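Side-chain contacts in nitroreductase (Bacteroides fragilis NCTC 9343, PDB 3EK3), which binds flavin mononucleotide and probably acts as an NAD(P)H-dependent oxidoreductase of the nitroreductase family: residues 106-109 with 110-114; 115-118 with 119-123. All coordinates share one frame; numbering follows the deposited sequence.

Contact 1: 106-109 with 110-114. With FMN (flavin mononucleotide), chain B.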
loop_
_atom_site.group_PDB
_atom_site.type_symbol
_atom_site.label_atom_id
_atom_site.label_comp_id
_atom_site.label_asym_id
_atom_site.label_seq_id
_atom_site.Cartn_x
_atom_site.Cartn_y
_atom_site.Cartn_z
ATOM N N GLN A 106 13.960 5.662 -4.879
ATOM C CA GLN A 106 12.763 6.354 -5.411
ATOM C C GLN A 106 11.894 6.861 -4.288
ATOM O O GLN A 106 11.788 6.208 -3.241
ATOM C CB GLN A 106 11.928 5.433 -6.298
ATOM C CG GLN A 106 12.697 4.608 -7.333
ATOM C CD GLN A 106 13.539 5.421 -8.296
ATOM O OE1 GLN A 106 13.291 6.593 -8.528
ATOM N NE2 GLN A 106 14.558 4.788 -8.857
ATOM N N TRP A 107 11.193 7.966 -4.511
ATOM C CA TRP A 107 10.459 8.593 -3.406
ATOM C C TRP A 107 9.282 7.750 -2.982
ATOM O O TRP A 107 8.821 7.829 -1.839
ATOM C CB TRP A 107 10.035 10.030 -3.723
ATOM C CG TRP A 107 8.996 10.217 -4.785
ATOM C CD1 TRP A 107 9.220 10.597 -6.072
ATOM C CD2 TRP A 107 7.565 10.131 -4.632
ATOM N NE1 TRP A 107 8.030 10.744 -6.732
ATOM C CE2 TRP A 107 6.997 10.456 -5.882
ATOM C CE3 TRP A 107 6.713 9.839 -3.563
ATOM C CZ2 TRP A 107 5.623 10.489 -6.088
ATOM C CZ3 TRP A 107 5.321 9.818 -3.778
ATOM C CH2 TRP A 107 4.796 10.142 -5.033
ATOM N N TRP A 108 8.805 6.917 -3.906
ATOM C CA TRP A 108 7.680 6.038 -3.657
ATOM C C TRP A 108 8.074 4.661 -3.100
ATOM O O TRP A 108 7.233 3.734 -3.057
ATOM C CB TRP A 108 6.900 5.858 -4.958
ATOM C CG TRP A 108 7.708 5.238 -6.048
ATOM C CD1 TRP A 108 7.985 3.907 -6.220
ATOM C CD2 TRP A 108 8.326 5.920 -7.140
ATOM N NE1 TRP A 108 8.763 3.738 -7.344
ATOM C CE2 TRP A 108 8.981 4.951 -7.925
ATOM C CE3 TRP A 108 8.377 7.265 -7.537
ATOM C CZ2 TRP A 108 9.683 5.279 -9.096
ATOM C CZ3 TRP A 108 9.067 7.590 -8.687
ATOM C CH2 TRP A 108 9.721 6.600 -9.451
ATOM N N ALA A 109 9.336 4.511 -2.703
ATOM C CA ALA A 109 9.830 3.210 -2.178
ATOM C C ALA A 109 8.917 2.559 -1.127
ATOM O O ALA A 109 8.643 1.349 -1.184
ATOM C CB ALA A 109 11.226 3.363 -1.606
ATOM N N GLY A 110 8.419 3.358 -0.198
ATOM C CA GLY A 110 7.570 2.826 0.840
ATOM C C GLY A 110 6.189 2.462 0.340
ATOM O O GLY A 110 5.530 1.589 0.908
HETATM N N MSE A 111 5.721 3.166 -0.699
HETATM C CA MSE A 111 4.425 2.808 -1.245
HETATM C C MSE A 111 4.480 1.487 -1.981
HETATM O O MSE A 111 3.524 0.675 -1.881
HETATM C CB MSE A 111 3.859 3.958 -2.107
HETATM C CG MSE A 111 3.638 5.232 -1.301
HETATM SE SE MSE A 111 2.541 6.551 -2.158
HETATM C CE MSE A 111 3.597 6.658 -3.753
ATOM N N ASP A 112 5.565 1.184 -2.695
ATOM C CA ASP A 112 5.713 -0.191 -3.216
ATOM C C ASP A 112 5.470 -1.197 -2.082
ATOM O O ASP A 112 4.722 -2.142 -2.220
ATOM C CB ASP A 112 7.140 -0.463 -3.722
ATOM C CG ASP A 112 7.474 0.182 -5.057
ATOM O OD1 ASP A 112 6.646 0.874 -5.674
ATOM O OD2 ASP A 112 8.626 -0.043 -5.481
ATOM N N CYS A 113 6.191 -1.010 -0.988
ATOM C CA CYS A 113 6.149 -1.940 0.138
ATOM C C CYS A 113 4.762 -2.062 0.716
ATOM O O CYS A 113 4.336 -3.159 1.037
ATOM C CB CYS A 113 7.114 -1.528 1.238
ATOM S SG CYS A 113 8.840 -1.676 0.712
ATOM N N ALA A 114 4.059 -0.928 0.838
ATOM C CA ALA A 114 2.702 -0.932 1.401
ATOM C C ALA A 114 1.762 -1.722 0.512
ATOM O O ALA A 114 0.848 -2.464 1.002
ATOM C CB ALA A 114 2.202 0.529 1.606
HETATM N N1 FMN B . 1.832 3.141 -13.957
HETATM C C2 FMN B . 1.596 4.193 -14.812
HETATM O O2 FMN B . 1.194 3.986 -15.961
HETATM N N3 FMN B . 1.832 5.498 -14.437
HETATM C C4 FMN B . 2.312 5.762 -13.200
HETATM O O4 FMN B . 2.298 6.949 -12.832
HETATM C C4A FMN B . 2.538 4.698 -12.317
HETATM N N5 FMN B . 3.004 4.949 -11.052
HETATM C C5A FMN B . 3.209 3.931 -10.142
HETATM C C6 FMN B . 3.646 4.238 -8.854
HETATM C C7 FMN B . 3.825 3.235 -7.904
HETATM C C7M FMN B . 4.101 3.583 -6.441
HETATM C C8 FMN B . 3.521 1.913 -8.254
HETATM C C8M FMN B . 3.254 0.911 -7.156
HETATM C C9 FMN B . 3.079 1.612 -9.547
HETATM C C9A FMN B . 2.912 2.611 -10.502
HETATM N N10 FMN B . 2.484 2.338 -11.812
HETATM C C10 FMN B . 2.259 3.375 -12.687
HETATM C "C1'" FMN B . 2.145 0.932 -12.242
HETATM C "C2'" FMN B . 3.423 0.103 -12.414
HETATM O "O2'" FMN B . 4.086 0.473 -13.610
HETATM C "C3'" FMN B . 3.013 -1.357 -12.505
HETATM O "O3'" FMN B . 2.536 -1.752 -11.237
HETATM C "C4'" FMN B . 4.191 -2.281 -12.873
HETATM O "O4'" FMN B . 4.614 -2.036 -14.208
HETATM C "C5'" FMN B . 3.797 -3.749 -12.729
HETATM O "O5'" FMN B . 2.744 -4.067 -13.630
HETATM P P FMN B . 1.332 -4.684 -13.128
HETATM O O1P FMN B . 1.631 -5.839 -12.255
HETATM O O2P FMN B . 0.470 -4.974 -14.370
HETATM O O3P FMN B . 0.664 -3.672 -12.231
HETATM O O HOH W 1 9.360 6.067 0.202
HETATM O O HOH W 2 7.195 6.192 -0.159
HETATM O O HOH W 3 9.783 1.057 -7.582
#
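Trp-108 is the N-cap of helix 109-126, and its carbonyl oxygen receives the helix's first turn: Asp-112 N donates to Trp-108 O at 3.1 Å, almost straight on the carbonyl, and Met-111 N adds a weak bond to the same oxygen. A type I turn from Gln-106 to Ala-109 leads into the cap. With chi1 at 61°, the Trp-108 indole stands between its own backbone N and carbonyl carbon, and its pyrrole edge faces the Asp-112 carboxylate. Asp-112 OD1 comes up to Trp-108 CD1 (3.4 Å) near the ring plane, the two planes being 51° apart. Water 3 bridges the two side chains, accepting a hydrogen bond from Trp-108 NE1 (2.9 Å) and donating one to Asp-112 OD2 (2.6 Å). On another side, the bent selenomethionine Met-111 puts CE 3.6 Å from both Trp-108 CB and Trp-107 CZ3. The methyl C7M of the flavin mononucleotide lies 3.9 Å from Trp-108 CB, at the dimer interface where Asn-135 of the second subunit packs on both tryptophans. Asp-112 OD1 also accepts from Gly-43 N and OD2 weakly from Asn-102 ND2, so both oxygens have donors, and the carboxylate would probably stay ionised beside the flavin's dimethylbenzene end.

Contact 2: 115-118 with 119-123; sequences CAIE and NMFLA
Ile-117 and Phe-121, one turn apart on helix 109-126, run alongside each other in the same direction, the isoleucine's CG2 branch reaching over one face of the ring. That methyl sits 3.7 Å from the centroid of the Phe-121 ring, 28° off its normal, in a CH-pi contact displaced toward the rim, with Ile-117 CG2 only 3.3 Å from Phe-121 CZ. Glu-118 meets the same ring quite differently. Its chain leaves with CG anti to the backbone N (chi1 -172°) and folds back at chi2, bringing OE1 to the ring edge, 3.4 Å from Phe-121 CD2, with carboxylate and ring planes nearly perpendicular. Glu-118 OE1 is buried without a hydrogen-bonding partner, so the weakly positive ring edge is probably part of what it has for compensation; OE2 lies 4.0 Å from Leu-122 CG and makes a long, weak ion pair with Arg-14. Beneath these side chains run regular helical bonds, among them Phe-121 N to Ile-117 O at 2.9 Å. Ile-117 and Phe-121 pack on Trp-133 of strand 130-134 and Val-165 of strand 160-168, Met-120 lies against helix 27-38, and Leu-122 touches Asn-119 of the second subunit.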
loop_
_atom_site.group_PDB
_atom_site.type_symbol
_atom_site.label_atom_id
_atom_site.label_comp_id
_atom_site.label_asym_id
_atom_site.label_seq_id
_atom_site.Cartn_x
_atom_site.Cartn_y
_atom_site.Cartn_z
ATOM N N CYS A 115 1.948 -1.591 -0.804
ATOM C CA CYS A 115 1.106 -2.398 -1.722
ATOM C C CYS A 115 1.310 -3.892 -1.509
ATOM O O CYS A 115 0.352 -4.670 -1.473
ATOM C CB CYS A 115 1.353 -2.037 -3.173
ATOM S SG CYS A 115 0.747 -0.410 -3.665
ATOM N N ALA A 116 2.562 -4.297 -1.410
ATOM C CA ALA A 116 2.949 -5.685 -1.153
ATOM C C ALA A 116 2.332 -6.146 0.174
ATOM O O ALA A 116 1.735 -7.227 0.281
ATOM C CB ALA A 116 4.512 -5.802 -1.121
ATOM N N ILE A 117 2.462 -5.301 1.185
ATOM C CA ILE A 117 1.998 -5.613 2.524
ATOM C C ILE A 117 0.483 -5.805 2.508
ATOM O O ILE A 117 -0.025 -6.800 3.058
ATOM C CB ILE A 117 2.427 -4.555 3.537
ATOM C CG1 ILE A 117 3.922 -4.714 3.835
ATOM C CG2 ILE A 117 1.618 -4.697 4.837
ATOM C CD1 ILE A 117 4.540 -3.540 4.563
ATOM N N GLU A 118 -0.246 -4.889 1.863
ATOM C CA GLU A 118 -1.697 -5.008 1.791
ATOM C C GLU A 118 -2.112 -6.308 1.114
ATOM O O GLU A 118 -3.001 -6.976 1.624
ATOM C CB GLU A 118 -2.329 -3.780 1.147
ATOM C CG GLU A 118 -3.859 -3.682 1.171
ATOM C CD GLU A 118 -4.460 -3.668 2.571
ATOM O OE1 GLU A 118 -3.717 -3.454 3.512
ATOM O OE2 GLU A 118 -5.688 -3.901 2.756
ATOM N N ASN A 119 -1.457 -6.685 0.024
ATOM C CA ASN A 119 -1.716 -8.005 -0.590
ATOM C C ASN A 119 -1.551 -9.171 0.400
ATOM O O ASN A 119 -2.355 -10.093 0.443
ATOM C CB ASN A 119 -0.797 -8.213 -1.817
ATOM C CG ASN A 119 -1.310 -7.511 -3.046
ATOM O OD1 ASN A 119 -2.331 -6.802 -2.992
ATOM N ND2 ASN A 119 -0.620 -7.716 -4.183
HETATM N N MSE A 120 -0.472 -9.133 1.160
HETATM C CA MSE A 120 -0.158 -10.167 2.134
HETATM C C MSE A 120 -1.236 -10.269 3.209
HETATM O O MSE A 120 -1.690 -11.379 3.525
HETATM C CB MSE A 120 1.201 -9.868 2.772
HETATM C CG MSE A 120 2.343 -10.127 1.854
HETATM SE SE MSE A 120 4.033 -10.123 2.878
HETATM C CE MSE A 120 5.242 -9.887 1.380
ATOM N N PHE A 121 -1.688 -9.120 3.728
ATOM C CA PHE A 121 -2.798 -9.078 4.709
ATOM C C PHE A 121 -4.039 -9.767 4.158
ATOM O O PHE A 121 -4.692 -10.582 4.818
ATOM C CB PHE A 121 -3.217 -7.662 5.079
ATOM C CG PHE A 121 -2.182 -6.853 5.870
ATOM C CD1 PHE A 121 -1.225 -7.446 6.724
ATOM C CD2 PHE A 121 -2.250 -5.468 5.825
ATOM C CE1 PHE A 121 -0.317 -6.635 7.453
ATOM C CE2 PHE A 121 -1.369 -4.655 6.561
ATOM C CZ PHE A 121 -0.399 -5.256 7.376
ATOM N N LEU A 122 -4.374 -9.392 2.920
ATOM C CA LEU A 122 -5.568 -9.923 2.271
ATOM C C LEU A 122 -5.438 -11.410 1.940
ATOM O O LEU A 122 -6.351 -12.204 2.180
ATOM C CB LEU A 122 -5.888 -9.081 1.034
ATOM C CG LEU A 122 -6.284 -7.627 1.321
ATOM C CD1 LEU A 122 -6.476 -6.808 0.007
ATOM C CD2 LEU A 122 -7.531 -7.508 2.216
ATOM N N ALA A 123 -4.276 -11.792 1.430
ATOM C CA ALA A 123 -3.954 -13.194 1.225
ATOM C C ALA A 123 -4.113 -13.961 2.560
ATOM O O ALA A 123 -4.723 -15.021 2.606
ATOM C CB ALA A 123 -2.544 -13.318 0.684
#

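Leaving strand 96-102, the chain passes through a loop and enters contact 1, where residues 106-109 turn and start helix 109-126. Contact 2 follows directly on the same helix, so the two stand in series, their centres about 14 Å apart, and neither encloses or crosses the other. Neither contact closes a loop: contact 1 joins the turn at residues 106-109 to the first turn of the helix, and contact 2 spans successive turns. Around the first, Cys-113 reaches strands 96-102 and 160-168; around the second, side chains meet helix 27-38 and strands 130-134 and 160-168. Both also touch the second subunit, making this helix a shared element of sheet packing and dimer interface alongside the flavin.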